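Local coordinates for cellulose biosynthesis protein BcsG (Salmonella typhimurium LT2, PDB 5OLT) that is required for cellulose biosynthesis and carries, outside the membrane, a zinc-binding domain of the alkaline phosphatase family, at residues 53-59 / 328-334; 96-101 / 353-357; 141-147 / 209-215; 171-177 / 193-198; 273-277 / 379-383. One frame throughout, in Å; residues are numbered along the deposited sequence. Where two conformers were deposited one is given.

Interaction 1. Residues 53-59 / 328-334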
# COMPACT_ATOMS: atom_id res chain seq x y z
N PRO A 53 10.30 -15.22 19.12
CA PRO A 53 10.29 -16.17 20.25
C PRO A 53 10.41 -17.62 19.76
O PRO A 53 10.11 -17.90 18.58
CB PRO A 53 8.91 -15.93 20.89
CG PRO A 53 8.08 -15.34 19.79
CD PRO A 53 9.03 -14.48 19.01
N PRO A 54 10.83 -18.55 20.64
CA PRO A 54 11.05 -19.90 20.14
C PRO A 54 9.75 -20.61 19.69
O PRO A 54 9.81 -21.50 18.84
CB PRO A 54 11.73 -20.63 21.33
CG PRO A 54 12.20 -19.53 22.24
CD PRO A 54 11.22 -18.42 22.07
N ASP A 55 8.61 -20.17 20.22
CA ASP A 55 7.30 -20.71 19.82
C ASP A 55 6.59 -19.90 18.72
O ASP A 55 5.35 -20.00 18.55
CB ASP A 55 6.40 -20.85 21.05
CG ASP A 55 6.16 -19.52 21.75
OD1 ASP A 55 6.89 -18.53 21.47
OD2 ASP A 55 5.23 -19.47 22.57
N ALA A 56 7.35 -19.11 17.97
CA ALA A 56 6.78 -18.35 16.83
C ALA A 56 6.30 -19.34 15.78
O ALA A 56 6.84 -20.43 15.62
CB ALA A 56 7.81 -17.40 16.23
N GLN A 57 5.26 -18.94 15.05
CA GLN A 57 4.68 -19.77 14.01
C GLN A 57 5.01 -19.21 12.64
O GLN A 57 4.72 -18.04 12.37
CB GLN A 57 3.16 -19.84 14.19
CG GLN A 57 2.76 -20.40 15.54
CD GLN A 57 3.22 -21.83 15.73
OE1 GLN A 57 2.87 -22.70 14.95
NE2 GLN A 57 4.04 -22.08 16.75
N PRO A 58 5.61 -20.03 11.75
CA PRO A 58 5.93 -19.58 10.38
C PRO A 58 4.66 -19.28 9.59
O PRO A 58 3.63 -19.94 9.76
CB PRO A 58 6.65 -20.78 9.76
CG PRO A 58 7.12 -21.60 10.91
CD PRO A 58 6.11 -21.41 11.98
N PHE A 59 4.74 -18.26 8.76
CA PHE A 59 3.69 -17.96 7.80
C PHE A 59 4.32 -17.17 6.65
O PHE A 59 5.49 -16.76 6.75
CB PHE A 59 2.56 -17.15 8.46
CG PHE A 59 2.94 -15.72 8.83
CD1 PHE A 59 3.66 -15.45 10.00
CD2 PHE A 59 2.60 -14.65 7.98
CE1 PHE A 59 4.00 -14.14 10.34
CE2 PHE A 59 2.93 -13.34 8.34
CZ PHE A 59 3.64 -13.08 9.52
N ALA A 328 1.43 -9.25 13.55
CA ALA A 328 1.33 -10.64 13.09
C ALA A 328 2.64 -11.39 13.08
O ALA A 328 2.62 -12.59 12.84
CB ALA A 328 0.77 -10.64 11.69
N VAL A 329 3.78 -10.69 13.28
CA VAL A 329 5.07 -11.27 12.85
C VAL A 329 5.51 -12.55 13.58
O VAL A 329 6.19 -13.38 12.98
CB VAL A 329 6.23 -10.20 12.85
CG1 VAL A 329 6.73 -9.93 14.27
CG2 VAL A 329 7.36 -10.61 11.93
N ASP A 330 5.05 -12.70 14.83
CA ASP A 330 5.33 -13.96 15.55
C ASP A 330 4.45 -15.11 15.12
O ASP A 330 4.62 -16.22 15.59
CB ASP A 330 5.35 -13.77 17.08
CG ASP A 330 3.99 -13.38 17.66
OD1 ASP A 330 2.94 -13.52 16.99
OD2 ASP A 330 3.98 -12.97 18.84
N GLY A 331 3.50 -14.83 14.24
CA GLY A 331 2.60 -15.86 13.68
C GLY A 331 1.55 -16.38 14.65
O GLY A 331 0.76 -17.25 14.27
N LYS A 332 1.53 -15.87 15.89
CA LYS A 332 0.69 -16.49 16.91
C LYS A 332 -0.79 -16.24 16.68
O LYS A 332 -1.62 -17.05 17.08
CB LYS A 332 1.15 -16.08 18.30
CG LYS A 332 2.51 -16.67 18.64
CD LYS A 332 2.96 -16.24 20.03
CE LYS A 332 4.31 -16.85 20.33
NZ LYS A 332 4.68 -16.51 21.74
N LEU A 333 -1.13 -15.16 15.99
CA LEU A 333 -2.54 -14.94 15.73
C LEU A 333 -3.14 -16.09 14.89
O LEU A 333 -4.35 -16.31 14.97
CB LEU A 333 -2.85 -13.53 15.19
CG LEU A 333 -2.30 -13.11 13.86
CD1 LEU A 333 -3.07 -13.76 12.74
CD2 LEU A 333 -2.43 -11.60 13.68
N PHE A 334 -2.31 -16.81 14.12
CA PHE A 334 -2.80 -17.90 13.28
C PHE A 334 -3.21 -19.15 14.06
O PHE A 334 -3.93 -19.97 13.53
CB PHE A 334 -1.77 -18.34 12.22
CG PHE A 334 -1.50 -17.30 11.17
CD1 PHE A 334 -2.33 -17.22 10.05
CD2 PHE A 334 -0.40 -16.42 11.28
CE1 PHE A 334 -2.08 -16.28 9.05
CE2 PHE A 334 -0.14 -15.46 10.27
CZ PHE A 334 -1.01 -15.40 9.16
O HOH W 1 6.70 -16.07 12.59
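A helix-ending turn receives the loop that leads into a central strand here: A328-G331 form a type I beta turn closing helix 318-328, and the loop 53-59 runs up to strand 60-66. The turn is closed by G331 N donating to A328 O (2.8 Å) and continues as an Asx turn, D330 OD1 accepting from K332 N at 3.0 Å. D330, just past the helix, offers its O to Q57 N (2.8 Å), the backbone bond between the segments. Glycine is needed at 331: phi is positive, and a CB would clash with Q57 O, which instead lies 3.3 Å from G331 CA. Water 1 donates to both Q57 O and V329 O, at 2.8 Å each. Deeper inside, the F59 ring packs one face against F334, F59 CG to F334 CE2 3.4 Å, with ring planes at an oblique 37°, and F59 CZ lies 4.3 Å from A328 CB; M260 of strand 259-265 continues this apolar patch. At the surface the extended K332 chain brings NZ to D55 OD1 (3.0 Å), a salt bridge with weak hydrogen-bond geometry. The chemistry is thus graded, from aromatic packing inside, through backbone bonds, to a solvent-facing ion pair.

Interaction 2. Residues 96-101 / 353-357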
# COMPACT_ATOMS: atom_id res chain seq x y z
N ASN A 96 -4.05 6.73 2.17
CA ASN A 96 -3.44 7.65 1.21
C ASN A 96 -2.15 7.07 0.67
O ASN A 96 -1.26 6.70 1.42
CB ASN A 96 -3.15 8.98 1.90
CG ASN A 96 -2.72 10.03 0.92
OD1 ASN A 96 -3.50 10.39 0.03
ND2 ASN A 96 -1.48 10.54 1.06
N SER A 97 -2.03 7.04 -0.66
CA SER A 97 -0.84 6.42 -1.27
C SER A 97 0.40 7.34 -1.26
O SER A 97 1.50 6.86 -1.51
CB SER A 97 -1.12 5.99 -2.71
OG SER A 97 -1.28 7.13 -3.52
N GLY A 98 0.21 8.62 -0.97
CA GLY A 98 1.35 9.53 -0.80
C GLY A 98 1.95 10.09 -2.07
O GLY A 98 2.88 10.89 -1.96
N THR A 99 1.47 9.65 -3.25
CA THR A 99 2.07 10.02 -4.54
C THR A 99 1.20 9.53 -5.64
O THR A 99 0.29 8.68 -5.40
CB THR A 99 3.49 9.40 -4.66
OG1 THR A 99 4.08 9.82 -5.90
CG2 THR A 99 3.44 7.88 -4.60
N SER A 100 1.41 10.05 -6.85
CA SER A 100 0.65 9.55 -7.99
C SER A 100 1.51 8.88 -9.05
O SER A 100 0.98 8.59 -10.13
CB SER A 100 -0.23 10.62 -8.58
OG SER A 100 0.51 11.76 -8.97
N TYR A 101 2.78 8.58 -8.73
CA TYR A 101 3.67 7.89 -9.67
C TYR A 101 4.11 6.55 -9.12
O TYR A 101 4.21 6.37 -7.90
CB TYR A 101 4.91 8.75 -9.96
CG TYR A 101 4.65 10.05 -10.73
CD1 TYR A 101 3.68 10.13 -11.73
CD2 TYR A 101 5.46 11.14 -10.50
CE1 TYR A 101 3.48 11.32 -12.45
CE2 TYR A 101 5.31 12.32 -11.24
CZ TYR A 101 4.32 12.40 -12.20
OH TYR A 101 4.20 13.61 -12.90
N PRO A 353 -3.24 12.91 5.16
CA PRO A 353 -3.15 12.65 3.71
C PRO A 353 -2.34 13.71 2.98
O PRO A 353 -2.86 14.67 2.47
CB PRO A 353 -4.62 12.65 3.26
CG PRO A 353 -5.25 13.60 4.21
CD PRO A 353 -4.61 13.31 5.55
N VAL A 354 -1.06 13.51 3.00
CA VAL A 354 -0.11 14.37 2.30
C VAL A 354 0.44 13.55 1.15
O VAL A 354 0.82 12.39 1.33
CB VAL A 354 1.05 14.75 3.25
CG1 VAL A 354 2.15 15.50 2.48
CG2 VAL A 354 0.50 15.57 4.43
N SER A 355 0.47 14.13 -0.05
CA SER A 355 0.97 13.40 -1.21
C SER A 355 1.93 14.27 -2.00
O SER A 355 1.75 15.51 -2.05
CB SER A 355 -0.19 12.99 -2.13
OG SER A 355 -1.10 12.18 -1.41
N GLU A 356 2.93 13.64 -2.59
CA GLU A 356 3.94 14.39 -3.32
C GLU A 356 4.45 13.68 -4.49
O GLU A 356 4.54 12.45 -4.50
CB GLU A 356 5.21 14.61 -2.46
CG GLU A 356 4.97 15.13 -1.10
CD GLU A 356 6.24 15.55 -0.40
OE1 GLU A 356 7.31 15.86 -1.04
OE2 GLU A 356 6.10 15.60 0.81
N ASN A 357 4.79 14.48 -5.51
CA ASN A 357 5.70 14.04 -6.58
C ASN A 357 6.86 15.05 -6.53
O ASN A 357 6.83 15.97 -5.72
CB ASN A 357 4.98 14.03 -7.93
CG ASN A 357 3.74 13.14 -7.96
OD1 ASN A 357 3.67 12.09 -7.31
ND2 ASN A 357 2.77 13.52 -8.77
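Strand 355-357 is an outermost strand of a four-stranded antiparallel sheet, and the loop 96-101 runs beside it, coming from strand 90-96 of the central sheet and leading into helix 102-110. On one edge S355 pairs with V362 of the next strand; on the other E356 N donates to G98 O (2.8 Å). Glycine suits position 98 because its phi is positive; G98 CA lies 3.9 Å from S355 CA. The t rotamer of N96 carries its amide across, so that ND2 donates to S355 OG (3.0 Å), while OD1 bonds to T290. N357, in the m rotamer, uses both ends of its amide: OD1 accepts from S100 N (3.1 Å), and ND2 donates to S100 OG (2.9 Å) and also to the carbonyl of D283. With chi1 near +57° (p), S100 turns its hydroxyl to meet that amide, OG also bonding to R282 O. The t rotamer of T99 sets OG1 3.0 Å from E356 O and 2.7 Å from N357 OD1, two acceptors that compete for one proton. Y101, at the N-cap of helix 102-110, bonds through OH to D283, and its side chain comes within about 4 Å of a bound citrate, probably from the crystallisation liquor, and 7 Å of the zinc. One face of its ring lies over the N357 amide, Y101 CD2 to N357 CG 3.7 Å.

Interaction 3. Residues 141-147 / 209-215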
# COMPACT_ATOMS: atom_id res chain seq x y z
N PHE A 141 12.52 -14.29 7.46
CA PHE A 141 11.61 -14.39 6.31
C PHE A 141 12.40 -14.30 5.00
O PHE A 141 13.08 -13.28 4.75
CB PHE A 141 10.56 -13.28 6.31
CG PHE A 141 9.54 -13.37 7.41
CD1 PHE A 141 9.86 -13.05 8.74
CD2 PHE A 141 8.21 -13.73 7.12
CE1 PHE A 141 8.90 -13.11 9.75
CE2 PHE A 141 7.26 -13.80 8.13
CZ PHE A 141 7.60 -13.49 9.45
N THR A 142 12.28 -15.32 4.17
CA THR A 142 12.87 -15.34 2.84
C THR A 142 12.20 -14.22 2.02
O THR A 142 10.98 -14.11 2.05
CB THR A 142 12.60 -16.72 2.22
OG1 THR A 142 13.28 -17.70 3.01
CG2 THR A 142 13.14 -16.84 0.79
N GLN A 143 12.97 -13.45 1.28
CA GLN A 143 12.46 -12.33 0.50
C GLN A 143 12.27 -12.73 -0.95
O GLN A 143 13.12 -13.39 -1.54
CB GLN A 143 13.46 -11.18 0.62
CG GLN A 143 13.06 -9.86 -0.02
CD GLN A 143 14.17 -8.84 0.19
OE1 GLN A 143 15.02 -8.61 -0.70
NE2 GLN A 143 14.20 -8.26 1.37
N HIS A 144 11.13 -12.35 -1.53
CA HIS A 144 10.85 -12.63 -2.93
C HIS A 144 10.33 -11.37 -3.59
O HIS A 144 9.58 -10.60 -2.98
CB HIS A 144 9.81 -13.75 -3.13
CG HIS A 144 10.22 -15.09 -2.59
ND1 HIS A 144 11.20 -15.86 -3.18
CD2 HIS A 144 9.72 -15.85 -1.58
CE1 HIS A 144 11.33 -17.00 -2.53
NE2 HIS A 144 10.45 -17.01 -1.55
N LEU A 145 10.70 -11.22 -4.85
CA LEU A 145 10.19 -10.14 -5.70
C LEU A 145 9.55 -10.80 -6.90
O LEU A 145 10.17 -11.59 -7.57
CB LEU A 145 11.37 -9.28 -6.13
CG LEU A 145 11.07 -8.19 -7.14
CD1 LEU A 145 10.07 -7.18 -6.55
CD2 LEU A 145 12.39 -7.52 -7.54
N MET A 146 8.31 -10.38 -7.17
CA MET A 146 7.50 -10.96 -8.20
C MET A 146 6.83 -9.82 -8.94
O MET A 146 6.40 -8.83 -8.30
CB MET A 146 6.44 -11.82 -7.49
CG MET A 146 5.66 -12.72 -8.39
SD MET A 146 4.97 -14.07 -7.40
CE MET A 146 3.54 -13.33 -6.65
N MET A 147 6.69 -9.96 -10.26
CA MET A 147 5.93 -8.95 -11.02
C MET A 147 5.15 -9.64 -12.12
O MET A 147 5.51 -10.76 -12.55
CB MET A 147 6.85 -7.88 -11.65
CG MET A 147 7.64 -7.09 -10.62
SD MET A 147 8.47 -5.66 -11.31
CE MET A 147 9.35 -5.10 -9.83
N ARG A 209 9.05 -19.44 6.41
CA ARG A 209 8.49 -18.10 6.43
C ARG A 209 9.08 -17.27 5.32
O ARG A 209 10.27 -17.35 5.03
CB ARG A 209 8.49 -17.41 7.80
CG ARG A 209 9.81 -17.29 8.43
CD ARG A 209 9.77 -16.62 9.80
NE ARG A 209 8.98 -17.12 10.94
CZ ARG A 209 9.29 -18.16 11.72
NH1 ARG A 209 10.32 -18.93 11.41
NH2 ARG A 209 8.55 -18.45 12.78
N SER A 210 8.21 -16.51 4.68
CA SER A 210 8.64 -15.75 3.51
C SER A 210 7.83 -14.48 3.41
O SER A 210 6.75 -14.39 3.94
CB SER A 210 8.49 -16.56 2.23
OG SER A 210 7.13 -16.73 1.87
N ALA A 211 8.38 -13.53 2.67
CA ALA A 211 7.73 -12.23 2.46
C ALA A 211 7.97 -11.88 1.01
O ALA A 211 9.11 -11.80 0.56
CB ALA A 211 8.31 -11.16 3.38
N THR A 212 6.88 -11.66 0.27
CA THR A 212 6.92 -11.42 -1.15
C THR A 212 6.32 -10.07 -1.48
O THR A 212 5.22 -9.73 -1.01
CB THR A 212 6.12 -12.53 -1.90
OG1 THR A 212 6.74 -13.77 -1.62
CG2 THR A 212 6.12 -12.31 -3.38
N PHE A 213 7.04 -9.30 -2.31
CA PHE A 213 6.56 -8.08 -2.92
C PHE A 213 6.16 -8.37 -4.35
O PHE A 213 7.00 -8.81 -5.16
CB PHE A 213 7.65 -7.01 -2.87
CG PHE A 213 7.22 -5.69 -3.43
CD1 PHE A 213 6.30 -4.91 -2.71
CD2 PHE A 213 7.71 -5.22 -4.64
CE1 PHE A 213 5.90 -3.67 -3.21
CE2 PHE A 213 7.29 -3.96 -5.17
CZ PHE A 213 6.37 -3.22 -4.44
N PHE A 214 4.88 -8.14 -4.66
CA PHE A 214 4.35 -8.45 -5.98
C PHE A 214 3.77 -7.18 -6.60
O PHE A 214 2.85 -6.60 -6.02
CB PHE A 214 3.25 -9.54 -5.82
CG PHE A 214 2.50 -9.93 -7.08
CD1 PHE A 214 3.01 -9.76 -8.39
CD2 PHE A 214 1.22 -10.52 -6.95
CE1 PHE A 214 2.28 -10.15 -9.51
CE2 PHE A 214 0.51 -10.92 -8.08
CZ PHE A 214 1.02 -10.73 -9.35
N ASN A 215 4.32 -6.73 -7.74
CA ASN A 215 3.83 -5.53 -8.40
C ASN A 215 3.08 -5.88 -9.69
O ASN A 215 3.55 -6.68 -10.48
CB ASN A 215 4.97 -4.53 -8.68
CG ASN A 215 4.46 -3.25 -9.27
OD1 ASN A 215 4.47 -3.07 -10.48
ND2 ASN A 215 4.00 -2.33 -8.40
O HOH W 2 12.50 -19.00 6.04
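Six backbone hydrogen bonds join the parallel strands 142-147 and 210-215: T142 N to R209 O (3.0 Å), A211 N to T142 O (2.7 Å), H144 N to A211 O (3.0 Å), F213 N to H144 O (2.9 Å), M146 N to F213 O (2.9 Å) and N215 N to M146 O (3.0 Å). The axes cross at -15°. Water 2 donates to R209 O (3.0 Å) where the pairing begins. On the face bearing H144, T212 and M146, covered by helix 191-203, M146 CE makes a CH-pi contact 3.8 Å from the F214 ring centroid, and M146 SD an oblique Met-aromatic one at 5.0 Å. On the other face, next to helix 156-162, L145 CD1 meets F213 CD2 at 3.6 Å. Where the strands begin, R209 CD sits 3.7 Å over the F141 ring centroid, another CH-pi contact. The facing backbone groups thus satisfy one another in pairs, while apolar groups pack on both faces and polar ones find partners, S210 with D60 and T212 with W198, in an alpha/beta core as in the alkaline phosphatase family.

Interaction 4. Residues 171-177 / 193-198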
# COMPACT_ATOMS: atom_id res chain seq x y z
N MET A 171 11.31 -13.12 -9.72
CA MET A 171 10.91 -14.52 -9.84
C MET A 171 10.71 -14.89 -11.31
O MET A 171 10.33 -14.06 -12.14
CB MET A 171 9.67 -14.83 -9.02
CG MET A 171 9.95 -14.84 -7.53
SD MET A 171 8.57 -15.33 -6.49
CE MET A 171 8.02 -16.85 -7.29
N ASN A 172 11.04 -16.15 -11.62
CA ASN A 172 10.95 -16.66 -12.98
C ASN A 172 9.59 -16.35 -13.63
O ASN A 172 8.55 -16.68 -13.07
CB ASN A 172 11.18 -18.17 -12.96
CG ASN A 172 11.07 -18.80 -14.34
OD1 ASN A 172 11.45 -18.20 -15.34
ND2 ASN A 172 10.55 -20.04 -14.38
N GLN A 173 9.64 -15.75 -14.81
CA GLN A 173 8.47 -15.43 -15.62
C GLN A 173 8.35 -16.31 -16.88
O GLN A 173 7.39 -16.16 -17.63
CB GLN A 173 8.53 -13.96 -16.01
CG GLN A 173 8.36 -13.04 -14.79
CD GLN A 173 8.52 -11.58 -15.13
OE1 GLN A 173 9.30 -11.21 -16.01
NE2 GLN A 173 7.82 -10.73 -14.40
N SER A 174 9.32 -17.20 -17.11
CA SER A 174 9.27 -18.07 -18.31
C SER A 174 8.02 -18.93 -18.28
O SER A 174 7.67 -19.47 -17.22
CB SER A 174 10.48 -19.01 -18.38
OG SER A 174 11.69 -18.29 -18.37
N GLY A 175 7.36 -19.07 -19.43
CA GLY A 175 6.23 -19.98 -19.53
C GLY A 175 4.91 -19.40 -19.04
O GLY A 175 3.90 -20.07 -19.11
N LEU A 176 4.92 -18.17 -18.52
CA LEU A 176 3.66 -17.58 -18.07
C LEU A 176 2.82 -17.11 -19.25
O LEU A 176 3.35 -16.58 -20.19
CB LEU A 176 3.92 -16.39 -17.15
CG LEU A 176 4.53 -16.69 -15.78
CD1 LEU A 176 4.88 -15.35 -15.15
CD2 LEU A 176 3.56 -17.48 -14.91
N PRO A 177 1.48 -17.28 -19.17
CA PRO A 177 0.65 -16.75 -20.24
C PRO A 177 0.57 -15.23 -20.19
O PRO A 177 0.66 -14.61 -19.12
CB PRO A 177 -0.73 -17.38 -19.99
CG PRO A 177 -0.72 -17.84 -18.59
CD PRO A 177 0.68 -17.94 -18.11
N ALA A 193 -1.97 -16.79 -13.00
CA ALA A 193 -0.82 -17.68 -13.30
C ALA A 193 0.40 -17.32 -12.46
O ALA A 193 1.08 -18.21 -11.93
CB ALA A 193 -0.48 -17.64 -14.77
N VAL A 194 0.68 -16.02 -12.30
CA VAL A 194 1.79 -15.58 -11.46
C VAL A 194 1.56 -16.04 -10.01
O VAL A 194 2.48 -16.55 -9.36
CB VAL A 194 1.94 -14.04 -11.50
CG1 VAL A 194 2.98 -13.57 -10.50
CG2 VAL A 194 2.35 -13.56 -12.89
N LEU A 195 0.34 -15.88 -9.50
CA LEU A 195 0.04 -16.20 -8.10
C LEU A 195 0.08 -17.72 -7.90
O LEU A 195 0.54 -18.17 -6.86
CB LEU A 195 -1.33 -15.63 -7.69
CG LEU A 195 -1.29 -14.12 -7.50
CD1 LEU A 195 -2.72 -13.56 -7.58
CD2 LEU A 195 -0.65 -13.77 -6.14
N ASN A 196 -0.42 -18.48 -8.86
CA ASN A 196 -0.38 -19.95 -8.72
C ASN A 196 1.05 -20.48 -8.73
O ASN A 196 1.37 -21.44 -8.00
CB ASN A 196 -1.23 -20.61 -9.78
CG ASN A 196 -2.69 -20.65 -9.38
OD1 ASN A 196 -3.04 -20.69 -8.19
ND2 ASN A 196 -3.56 -20.67 -10.38
N ARG A 197 1.91 -19.86 -9.53
CA ARG A 197 3.34 -20.22 -9.55
C ARG A 197 3.96 -19.92 -8.18
O ARG A 197 4.71 -20.71 -7.62
CB ARG A 197 4.06 -19.49 -10.69
CG ARG A 197 5.58 -19.71 -10.63
CD ARG A 197 6.26 -19.18 -11.88
NE ARG A 197 5.89 -19.98 -13.07
CZ ARG A 197 6.40 -19.80 -14.28
NH1 ARG A 197 7.32 -18.87 -14.51
NH2 ARG A 197 5.99 -20.60 -15.28
N TRP A 198 3.62 -18.76 -7.60
CA TRP A 198 4.09 -18.42 -6.27
C TRP A 198 3.62 -19.46 -5.24
O TRP A 198 4.42 -19.92 -4.40
CB TRP A 198 3.55 -17.02 -5.92
CG TRP A 198 3.82 -16.60 -4.52
CD1 TRP A 198 4.96 -16.01 -4.06
CD2 TRP A 198 2.96 -16.76 -3.39
NE1 TRP A 198 4.87 -15.79 -2.71
CE2 TRP A 198 3.66 -16.24 -2.26
CE3 TRP A 198 1.67 -17.28 -3.21
CZ2 TRP A 198 3.10 -16.22 -0.98
CZ3 TRP A 198 1.13 -17.28 -1.94
CH2 TRP A 198 1.85 -16.76 -0.84
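A surface loop built from an Asx turn and a type II beta turn is clasped by one arginine of helix 191-203. M171 comes first; its CA-to-CB bond points toward the helix, and SD reaches 4.4 Å from W198 CD1 at the edge of the indole, whose NE1 is bonded to T212 of the neighbouring strand. N172 then folds its side chain back: OD1 accepts from S174 N (2.9 Å), making the Asx turn, and from S174 OG (3.0 Å). This short polar side chain is well suited to bridging its own backbone, and the fold leaves N172 O free to accept from R197 NH1 (2.9 Å). Q173 opens the type II turn that ends at L176; its CA-to-CB bond points away from the helix, and NE2 donates to M147 O. S174, shared by the two turns, offers O to both R197 NH1 and R197 NH2, each 2.8 Å. G175 has the positive phi that the third place of a type II turn demands. Next, L176 turns inward, CD1 lying 3.8 Å from V194 CG2, so branched apolar chains fill the space next to the polar clasp. P177 closes the segment against the smallest side chain of the helix, CD 3.5 Å from A193 CB. Over one face of the R197 guanidinium lies L176 CD2, 3.7 Å from R197 CZ.

Interaction 5. Residues 273-277 / 379-383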
# COMPACT_ATOMS: atom_id res chain seq x y z
N GLY A 273 -11.53 12.15 -14.70
CA GLY A 273 -10.81 13.43 -14.67
C GLY A 273 -11.49 14.48 -13.81
O GLY A 273 -12.63 14.29 -13.33
N ASP A 274 -10.82 15.62 -13.63
CA ASP A 274 -11.41 16.73 -12.91
C ASP A 274 -11.04 18.04 -13.59
O ASP A 274 -10.58 18.01 -14.75
CB ASP A 274 -11.02 16.66 -11.41
CG ASP A 274 -9.53 16.84 -11.16
OD1 ASP A 274 -8.79 17.30 -12.05
OD2 ASP A 274 -9.08 16.52 -10.04
N ARG A 275 -11.24 19.19 -12.93
CA ARG A 275 -11.08 20.47 -13.63
C ARG A 275 -9.65 20.64 -14.09
O ARG A 275 -9.41 21.11 -15.23
CB ARG A 275 -11.47 21.66 -12.74
CG ARG A 275 -12.97 21.71 -12.49
CD ARG A 275 -13.32 22.73 -11.41
NE ARG A 275 -14.77 22.80 -11.22
CZ ARG A 275 -15.40 22.63 -10.06
NH1 ARG A 275 -14.75 22.35 -8.94
NH2 ARG A 275 -16.72 22.74 -10.02
N MET A 276 -8.69 20.35 -13.20
CA MET A 276 -7.28 20.55 -13.53
C MET A 276 -6.68 19.45 -14.37
O MET A 276 -5.74 19.73 -15.13
CB MET A 276 -6.47 20.69 -12.25
CG MET A 276 -5.05 21.13 -12.48
SD MET A 276 -4.18 21.31 -10.92
CE MET A 276 -2.65 21.98 -11.57
N GLN A 277 -7.13 18.21 -14.18
CA GLN A 277 -6.49 17.08 -14.82
C GLN A 277 -7.47 16.21 -15.58
O GLN A 277 -8.30 15.52 -15.00
CB GLN A 277 -5.77 16.22 -13.76
CG GLN A 277 -4.82 17.06 -12.93
CD GLN A 277 -3.97 16.16 -12.06
OE1 GLN A 277 -4.39 15.71 -10.97
NE2 GLN A 277 -2.80 15.92 -12.50
N VAL A 379 -2.21 26.97 -3.28
CA VAL A 379 -3.47 27.37 -3.95
C VAL A 379 -4.47 26.27 -3.73
O VAL A 379 -4.09 25.09 -3.62
CB VAL A 379 -3.31 27.66 -5.48
CG1 VAL A 379 -2.63 29.00 -5.70
CG2 VAL A 379 -2.58 26.56 -6.22
N PRO A 380 -5.75 26.60 -3.60
CA PRO A 380 -6.75 25.53 -3.50
C PRO A 380 -6.66 24.60 -4.73
O PRO A 380 -6.47 25.04 -5.87
CB PRO A 380 -8.09 26.29 -3.49
CG PRO A 380 -7.71 27.61 -2.91
CD PRO A 380 -6.36 27.94 -3.46
N TYR A 381 -6.75 23.30 -4.47
CA TYR A 381 -6.83 22.37 -5.58
C TYR A 381 -8.28 22.50 -6.13
O TYR A 381 -9.22 22.40 -5.35
CB TYR A 381 -6.55 20.94 -5.07
CG TYR A 381 -6.59 19.96 -6.24
CD1 TYR A 381 -5.57 19.94 -7.18
CD2 TYR A 381 -7.70 19.12 -6.44
CE1 TYR A 381 -5.60 19.10 -8.28
CE2 TYR A 381 -7.74 18.26 -7.54
CZ TYR A 381 -6.70 18.27 -8.45
OH TYR A 381 -6.71 17.46 -9.56
N PRO A 382 -8.44 22.68 -7.47
CA PRO A 382 -9.77 23.10 -7.94
C PRO A 382 -10.85 22.01 -7.96
O PRO A 382 -12.02 22.35 -8.20
CB PRO A 382 -9.52 23.61 -9.36
CG PRO A 382 -8.09 23.38 -9.67
CD PRO A 382 -7.38 22.86 -8.48
N GLN A 383 -10.46 20.75 -7.75
CA GLN A 383 -11.35 19.57 -7.66
C GLN A 383 -12.11 19.39 -8.95
O GLN A 383 -13.26 18.90 -8.93
CB GLN A 383 -12.25 19.66 -6.42
CG GLN A 383 -11.43 19.56 -5.13
CD GLN A 383 -12.29 19.57 -3.89
OE1 GLN A 383 -12.67 18.52 -3.39
NE2 GLN A 383 -12.59 20.76 -3.40
OXT GLN A 383 -11.57 19.74 -10.04
O HOH W 3 -8.93 19.90 -10.38
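This is a mostly polar docking of the chain's C-terminus onto a loop near the surface: 379-383 leaves the last strand of the four-stranded antiparallel sheet, and 273-277 lies in the long connection between strand 259-265 and helix 287-290. The terminal carboxylate does much of the work, Q383 OXT accepting from R275 N (3.0 Å) and from water 3 (2.7 Å), which in turn accepts from M276 N (2.9 Å). R275 reaches further with its long side chain, NH1 donating to P382 O at 2.8 Å. Y381 is buried: its hydroxyl donates to D274 OD2 (2.6 Å), a short bond suited to a phenol and a carboxylate, while the ring touches I284 and S286. M276 lies obliquely beside the ring, SD standing 3.7 Å from Y381 CE1 in a Met-aromatic contact, and its CB packs 4.1 Å from P382 CG; a flexible thioether fits such an uneven surface. D274 has a second task, OD1 accepting from Q277 N (2.8 Å), as Q277 O accepts from D274 N (2.9 Å). An Asx motif of this kind, with an aspartate closing its own loop by bonding to the backbone N three residues on, is a common way of stabilising a tight loop.

Overall arrangement
Interactions 3 and 4 meet directly, their centres 13 Å apart: L145 O lies 2.9 Å from M171 N, and M146 packs against V194 and W198, so the loop 171-177 and helix 191-203 adjoin an outermost strand of the central sheet. Interaction 1 abuts the start of those strands, V329 CG2 lying 3.7 Å from F141 CE1. Farther along, N215 of interaction 3 is about 6 Å from the zinc and bonds to its ligand E266. Interaction 2 also nears the metal: the side chain of Y101, about 7 Å away, precedes the ligand S102. Interaction 5, with its centre 15 Å from that of interaction 2, uses the opposite edge strand of the same small sheet.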